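Local structure of UPF0045 protein MJ1052 (2EPI) at residues A[51-56]-A[80-85]. The protein is of unknown function but, as a UPF0045 family protein, may bind thiamine or a related small molecule. Residues are numbered along the deposited sequence; the frame is centred on the assembly and turned at random.
Sequences GDLDEI and IDERKD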
ATOM      1  N   GLY A  51       0.665  -7.136 -17.994  1.00 23.30           N
ATOM      2  CA  GLY A  51       0.798  -6.547 -19.314  1.00 23.77           C
ATOM      3  C   GLY A  51       1.893  -5.505 -19.366  1.00 24.02           C
ATOM      4  O   GLY A  51       2.701  -5.403 -18.446  1.00 23.66           O
ATOM      5  N   ASP A  52       1.913  -4.728 -20.447  1.00 25.70           N
ATOM      6  CA  ASP A  52       2.913  -3.686 -20.640  1.00 25.49           C
ATOM      7  C   ASP A  52       2.819  -2.599 -19.568  1.00 24.67           C
ATOM      8  O   ASP A  52       1.724  -2.154 -19.220  1.00 24.60           O
ATOM      9  CB  ASP A  52       2.750  -3.052 -22.021  1.00 27.83           C
ATOM     10  CG  ASP A  52       3.735  -1.927 -22.259  1.00 28.72           C
ATOM     11  OD1 ASP A  52       4.942  -2.217 -22.425  1.00 29.76           O
ATOM     12  OD2 ASP A  52       3.303  -0.752 -22.263  1.00 28.92           O
ATOM     13  N   LEU A  53       3.970  -2.161 -19.067  1.00 23.67           N
ATOM     14  CA  LEU A  53       4.003  -1.141 -18.019  1.00 24.01           C
ATOM     15  C   LEU A  53       3.293   0.151 -18.402  1.00 24.88           C
ATOM     16  O   LEU A  53       2.542   0.706 -17.604  1.00 23.08           O
ATOM     17  CB  LEU A  53       5.449  -0.836 -17.614  1.00 24.42           C
ATOM     18  CG  LEU A  53       5.656   0.239 -16.539  1.00 23.93           C
ATOM     19  CD1 LEU A  53       4.827  -0.078 -15.300  1.00 24.16           C
ATOM     20  CD2 LEU A  53       7.132   0.311 -16.180  1.00 24.62           C
ATOM     21  N   ASP A  54       3.523   0.637 -19.619  1.00 25.11           N
ATOM     22  CA  ASP A  54       2.876   1.869 -20.037  1.00 25.52           C
ATOM     23  C   ASP A  54       1.363   1.703 -20.139  1.00 24.72           C
ATOM     24  O   ASP A  54       0.613   2.613 -19.792  1.00 25.76           O
ATOM     25  CB  ASP A  54       3.445   2.353 -21.374  1.00 27.43           C
ATOM     26  CG  ASP A  54       4.895   2.774 -21.267  1.00 31.08           C
ATOM     27  OD1 ASP A  54       5.259   3.377 -20.235  1.00 31.40           O
ATOM     28  OD2 ASP A  54       5.669   2.513 -22.215  1.00 34.72           O
ATOM     29  N   GLU A  55       0.911   0.545 -20.606  1.00 23.52           N
ATOM     30  CA  GLU A  55      -0.523   0.315 -20.717  1.00 23.42           C
ATOM     31  C   GLU A  55      -1.161   0.277 -19.331  1.00 22.93           C
ATOM     32  O   GLU A  55      -2.270   0.776 -19.137  1.00 23.73           O
ATOM     33  CB  GLU A  55      -0.807  -0.987 -21.469  1.00 24.30           C
ATOM     34  CG  GLU A  55      -0.417  -0.924 -22.944  1.00 28.19           C
ATOM     35  CD  GLU A  55      -1.055   0.257 -23.658  1.00 30.76           C
ATOM     36  OE1 GLU A  55      -2.301   0.315 -23.717  1.00 30.93           O
ATOM     37  OE2 GLU A  55      -0.314   1.132 -24.159  1.00 34.36           O
ATOM     38  N   ILE A  56      -0.457  -0.306 -18.368  1.00 22.81           N
ATOM     39  CA  ILE A  56      -0.979  -0.387 -17.007  1.00 21.65           C
ATOM     40  C   ILE A  56      -1.050   1.004 -16.390  1.00 23.51           C
ATOM     41  O   ILE A  56      -2.000   1.323 -15.674  1.00 21.73           O
ATOM     42  CB  ILE A  56      -0.112  -1.327 -16.132  1.00 22.08           C
ATOM     43  CG1 ILE A  56      -0.420  -2.782 -16.505  1.00 22.25           C
ATOM     44  CG2 ILE A  56      -0.388  -1.084 -14.642  1.00 19.68           C
ATOM     45  CD1 ILE A  56       0.417  -3.809 -15.773  1.00 24.46           C
ATOM     46  N   ILE A  80       3.613  -2.092  -8.665  1.00 19.67           N
ATOM     47  CA  ILE A  80       4.244  -2.771  -9.791  1.00 22.16           C
ATOM     48  C   ILE A  80       5.306  -3.733  -9.295  1.00 21.85           C
ATOM     49  O   ILE A  80       6.091  -3.395  -8.413  1.00 22.37           O
ATOM     50  CB  ILE A  80       4.939  -1.768 -10.743  1.00 23.80           C
ATOM     51  CG1 ILE A  80       3.923  -0.762 -11.286  1.00 26.26           C
ATOM     52  CG2 ILE A  80       5.616  -2.519 -11.882  1.00 27.57           C
ATOM     53  CD1 ILE A  80       2.760  -1.384 -12.002  1.00 26.97           C
ATOM     54  N   ASP A  81       5.322  -4.930  -9.868  1.00 22.27           N
ATOM     55  CA  ASP A  81       6.311  -5.943  -9.511  1.00 23.51           C
ATOM     56  C   ASP A  81       6.965  -6.332 -10.830  1.00 22.68           C
ATOM     57  O   ASP A  81       6.337  -6.971 -11.673  1.00 22.91           O
ATOM     58  CB  ASP A  81       5.628  -7.166  -8.893  1.00 23.61           C
ATOM     59  CG  ASP A  81       6.620  -8.153  -8.292  1.00 28.09           C
ATOM     60  OD1 ASP A  81       7.771  -8.220  -8.773  1.00 25.92           O
ATOM     61  OD2 ASP A  81       6.242  -8.874  -7.343  1.00 29.27           O
ATOM     62  N   GLU A  82       8.218  -5.932 -11.015  1.00 23.88           N
ATOM     63  CA  GLU A  82       8.928  -6.235 -12.252  1.00 25.36           C
ATOM     64  C   GLU A  82      10.298  -6.849 -12.001  1.00 25.74           C
ATOM     65  O   GLU A  82      11.045  -6.391 -11.140  1.00 25.18           O
ATOM     66  CB  GLU A  82       9.086  -4.962 -13.096  1.00 25.10           C
ATOM     67  CG  GLU A  82      10.024  -5.116 -14.295  1.00 27.55           C
ATOM     68  CD  GLU A  82      10.014  -3.911 -15.215  1.00 28.04           C
ATOM     69  OE1 GLU A  82       9.818  -2.784 -14.714  1.00 27.27           O
ATOM     70  OE2 GLU A  82      10.215  -4.087 -16.439  1.00 28.45           O
ATOM     71  N   ARG A  83      10.617  -7.891 -12.759  1.00 28.82           N
ATOM     72  CA  ARG A  83      11.910  -8.547 -12.627  1.00 30.46           C
ATOM     73  C   ARG A  83      12.469  -8.795 -14.022  1.00 32.96           C
ATOM     74  O   ARG A  83      11.718  -8.889 -14.996  1.00 31.28           O
ATOM     75  CB  ARG A  83      11.776  -9.859 -11.843  1.00 32.32           C
ATOM     76  CG  ARG A  83      10.942 -10.936 -12.516  1.00 34.27           C
ATOM     77  CD  ARG A  83      10.689 -12.096 -11.563  1.00 35.76           C
ATOM     78  NE  ARG A  83      11.925 -12.690 -11.055  1.00 37.45           N
ATOM     79  CZ  ARG A  83      11.967 -13.642 -10.127  1.00 39.13           C
ATOM     80  NH1 ARG A  83      10.841 -14.108  -9.603  1.00 38.76           N
ATOM     81  NH2 ARG A  83      13.134 -14.130  -9.722  1.00 39.30           N
ATOM     82  N   LYS A  84      13.792  -8.890 -14.120  1.00 34.14           N
ATOM     83  CA  LYS A  84      14.445  -9.100 -15.408  1.00 36.76           C
ATOM     84  C   LYS A  84      15.045 -10.496 -15.558  1.00 37.87           C
ATOM     85  O   LYS A  84      15.438 -10.890 -16.655  1.00 38.04           O
ATOM     86  CB  LYS A  84      15.542  -8.048 -15.599  1.00 37.65           C
ATOM     87  CG  LYS A  84      16.717  -8.223 -14.647  1.00 38.21           C
ATOM     88  CD  LYS A  84      17.264  -6.891 -14.158  1.00 40.32           C
ATOM     89  CE  LYS A  84      17.883  -6.074 -15.271  1.00 39.89           C
ATOM     90  NZ  LYS A  84      18.498  -4.836 -14.720  1.00 40.11           N
ATOM     91  N   ASP A  85      15.107 -11.245 -14.460  1.00 38.72           N
ATOM     92  CA  ASP A  85      15.682 -12.586 -14.487  1.00 39.38           C
ATOM     93  C   ASP A  85      14.666 -13.672 -14.826  1.00 39.87           C
ATOM     94  O   ASP A  85      15.041 -14.798 -15.148  1.00 40.70           O
ATOM     95  CB  ASP A  85      16.335 -12.905 -13.140  1.00 41.04           C
ATOM     96  CG  ASP A  85      15.326 -13.005 -12.011  1.00 42.21           C
ATOM     97  OD1 ASP A  85      14.565 -12.035 -11.804  1.00 42.67           O
ATOM     98  OD2 ASP A  85      15.294 -14.053 -11.332  1.00 40.77           O
TER
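Glu82 OE1 is held by Arg5 NH2 in a salt bridge and by His64 NE2 of the second subunit in a hydrogen bond, and the same oxygen comes loosely to 4.4 Å from Leu53 CD2. The chain of Glu82 is extended, with CG anti to the backbone N (chi1 170°), which carries the carboxylate far enough from the strand to meet these partners. A buried acid needs such company, and the positive groups probably keep it ionised. Beside it the contact turns wholly apolar. Ile80 CD1 meets two residues of the helix: it lies 4.1 Å from Leu53 CD1 and also 4.1 Å from Ile56 CG2. With CG2 anti to its backbone N, this methyl branch of Ile56, not CD1, is the one that meets Ile80, and the two side chains run past each other in opposite directions. Beta-branched Ile80 suits an extended strand, while Leu53 offers two methyls at the end of a flexible chain on the buried face of the helix. Here the start of helix 53-68 lies over the end of strand 73-83; Val7 of the neighbouring strand 6-16 touches Ile56, Ile80 and Glu82 alike. The sheet is antiparallel, and residues 80-83 continue it into a strand of the second subunit, so this strand, outermost within its own chain, joins two subunits. Asp52 is the N-cap of the helix: its OD2 accepts from Glu55 N at 3.2 Å, 25° out of the carboxylate plane, a role that suits a short acid where amide N-H groups lack helical partners. Beyond the strand, Arg83 grips Asp85 side-on, with NE 2.8 Å from OD1 and NH2 2.7 Å from OD2, a bidentate salt bridge across the turn.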